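Long-range contact in alpha-n-acetylglucosaminidase family protein (Clostridium perfringens, PDB 4A42), which probably binds carbohydrate as a family 32 carbohydrate-binding module of a large bacterial alpha-N-acetylglucosaminidase, a glycoside hydrolase of family 89: residues 87-92 with 134-139. Sequence-based numbering, arbitrary orientation. Where two conformers were deposited one is given.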
loop_
_atom_site.group_PDB
_atom_site.type_symbol
_atom_site.label_atom_id
_atom_site.label_comp_id
_atom_site.label_asym_id
_atom_site.label_seq_id
_atom_site.Cartn_x
_atom_site.Cartn_y
_atom_site.Cartn_z
ATOM N N PRO A 87 12.890 -10.050 -0.513
ATOM C CA PRO A 87 12.814 -8.623 -0.186
ATOM C C PRO A 87 11.784 -7.940 -1.072
ATOM O O PRO A 87 11.728 -8.182 -2.275
ATOM C CB PRO A 87 14.220 -8.120 -0.508
ATOM C CG PRO A 87 15.084 -9.340 -0.285
ATOM C CD PRO A 87 14.265 -10.476 -0.814
ATOM N N LEU A 88 10.961 -7.094 -0.475
ATOM C CA LEU A 88 9.914 -6.428 -1.232
ATOM C C LEU A 88 10.487 -5.308 -2.079
ATOM O O LEU A 88 11.274 -4.498 -1.605
ATOM C CB LEU A 88 8.845 -5.886 -0.287
ATOM C CG LEU A 88 7.555 -5.410 -0.956
ATOM C CD1 LEU A 88 6.806 -6.597 -1.548
ATOM C CD2 LEU A 88 6.689 -4.675 0.048
ATOM N N LYS A 89 10.094 -5.282 -3.347
ATOM C CA LYS A 89 10.417 -4.183 -4.243
ATOM C C LYS A 89 9.111 -3.475 -4.530
ATOM O O LYS A 89 8.152 -4.101 -4.974
ATOM C CB LYS A 89 11.073 -4.698 -5.526
ATOM C CG LYS A 89 12.449 -5.318 -5.289
ATOM C CD LYS A 89 12.985 -6.019 -6.531
ATOM C CE LYS A 89 14.301 -6.701 -6.231
ATOM N NZ LYS A 89 15.361 -5.702 -5.996
ATOM N N TYR A 90 9.064 -2.169 -4.271
ATOM C CA TYR A 90 7.790 -1.457 -4.272
ATOM C C TYR A 90 7.981 0.039 -4.455
ATOM O O TYR A 90 9.087 0.575 -4.249
ATOM C CB TYR A 90 7.027 -1.711 -2.958
ATOM C CG TYR A 90 7.651 -1.044 -1.742
ATOM C CD1 TYR A 90 8.723 -1.629 -1.074
ATOM C CD2 TYR A 90 7.193 0.193 -1.281
ATOM C CE1 TYR A 90 9.310 -1.012 0.031
ATOM C CE2 TYR A 90 7.772 0.811 -0.167
ATOM C CZ TYR A 90 8.834 0.201 0.479
ATOM O OH TYR A 90 9.446 0.785 1.578
ATOM N N SER A 91 6.893 0.699 -4.845
ATOM C CA SER A 91 6.800 2.149 -4.816
ATOM C C SER A 91 5.437 2.559 -4.270
ATOM O O SER A 91 4.491 1.767 -4.247
ATOM C CB SER A 91 7.017 2.746 -6.212
ATOM O OG SER A 91 5.993 2.357 -7.124
ATOM N N ILE A 92 5.371 3.796 -3.798
ATOM C CA ILE A 92 4.153 4.372 -3.272
ATOM C C ILE A 92 3.918 5.692 -3.988
ATOM O O ILE A 92 4.826 6.523 -4.081
ATOM C CB ILE A 92 4.282 4.622 -1.759
ATOM C CG1 ILE A 92 4.720 3.337 -1.032
ATOM C CG2 ILE A 92 2.964 5.131 -1.185
ATOM C CD1 ILE A 92 4.789 3.508 0.481
ATOM N N PHE A 134 4.116 -3.211 -6.847
ATOM C CA PHE A 134 5.044 -4.229 -6.367
ATOM C C PHE A 134 5.709 -4.915 -7.543
ATOM O O PHE A 134 5.036 -5.409 -8.440
ATOM C CB PHE A 134 4.320 -5.256 -5.493
ATOM C CG PHE A 134 3.611 -4.649 -4.321
ATOM C CD1 PHE A 134 4.328 -4.164 -3.243
ATOM C CD2 PHE A 134 2.231 -4.544 -4.302
ATOM C CE1 PHE A 134 3.692 -3.590 -2.162
ATOM C CE2 PHE A 134 1.575 -3.968 -3.206
ATOM C CZ PHE A 134 2.308 -3.500 -2.136
ATOM N N ASN A 135 7.033 -4.894 -7.556
ATOM C CA ASN A 135 7.775 -5.530 -8.633
ATOM C C ASN A 135 8.684 -6.687 -8.253
ATOM O O ASN A 135 9.473 -7.115 -9.057
ATOM C CB ASN A 135 8.526 -4.513 -9.480
ATOM C CG ASN A 135 9.554 -3.769 -8.704
ATOM O OD1 ASN A 135 9.218 -2.894 -7.939
ATOM N ND2 ASN A 135 10.823 -4.089 -8.922
ATOM N N SER A 136 8.601 -7.162 -7.022
ATOM C CA SER A 136 9.366 -8.323 -6.629
ATOM C C SER A 136 8.572 -9.603 -6.893
ATOM O O SER A 136 7.427 -9.562 -7.307
ATOM C CB SER A 136 9.799 -8.241 -5.170
ATOM O OG SER A 136 8.793 -7.668 -4.384
ATOM N N GLU A 137 9.232 -10.727 -6.674
ATOM C CA GLU A 137 8.596 -12.024 -6.758
ATOM C C GLU A 137 8.059 -12.421 -5.384
ATOM O O GLU A 137 8.502 -11.925 -4.377
ATOM C CB GLU A 137 9.608 -13.053 -7.234
ATOM C CG GLU A 137 10.105 -12.820 -8.642
ATOM C CD GLU A 137 8.972 -12.803 -9.649
ATOM O OE1 GLU A 137 8.061 -13.634 -9.499
ATOM O OE2 GLU A 137 8.979 -11.976 -10.580
ATOM N N ASN A 138 7.186 -13.499 -5.472
ATOM C CA ASN A 138 6.465 -13.999 -4.297
ATOM C C ASN A 138 5.894 -12.916 -3.383
ATOM O O ASN A 138 6.017 -13.002 -2.161
ATOM C CB ASN A 138 7.307 -15.001 -3.485
ATOM C CG ASN A 138 8.668 -14.454 -3.080
ATOM O OD1 ASN A 138 8.777 -13.603 -2.191
ATOM N ND2 ASN A 138 9.718 -14.963 -3.715
ATOM N N VAL A 139 5.214 -11.919 -4.071
ATOM C CA VAL A 139 4.619 -10.914 -3.201
ATOM C C VAL A 139 3.452 -11.444 -2.380
ATOM O O VAL A 139 2.513 -11.965 -2.935
ATOM C CB VAL A 139 4.114 -9.734 -4.064
ATOM C CG1 VAL A 139 3.348 -8.735 -3.247
ATOM C CG2 VAL A 139 5.276 -9.062 -4.760
#
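Two hydrogen bonds grip the backbone of Lys89, one through its N-H and one through its C=O, both to 134-139. Its N-H runs almost straight at the hydroxyl oxygen of Ser136, with Lys89 N to Ser136 OG at 2.9 Å and 171° at the hydrogen; a chi1 of 38° holds that OG between the serine's own N and carbonyl carbon, facing 87-92. The Lys89 carbonyl accepts the backbone N-H of Asn135, Asn135 N to Lys89 O measuring 2.9 Å, but the donor sits 41° out of the carbonyl plane. The same oxygen lies near the plane of the Phe134 ring, at its edge, and Phe134 CA adds a CA-H...O contact to it. This is where the antiparallel pairing of strands 90-95 and 126-134 frays in the beta-sandwich of the F5/8 type C (discoidin-like) fold: Tyr90 and Phe134 form a non-hydrogen-bonded pair, and one step on a serine side chain replaces the backbone acceptor. The side chains of Asn135 and Lys89 cross at about a right angle, with Asn135 ND2 3.5 Å from Lys89 CB and bonded to Asn108 O, while Lys89 NZ reaches Glu111 in a salt bridge. Inward, Phe134 CD1 packs 3.7 Å from Tyr90 CB and 3.9 Å from Leu88 CD1. Leu88 CD1 also meets Ser136 OG. More loosely, Leu88 CD1 lies 4.3 Å from Val139 CG2; Trp55 touches the Phe134 side chain from a neighbouring loop.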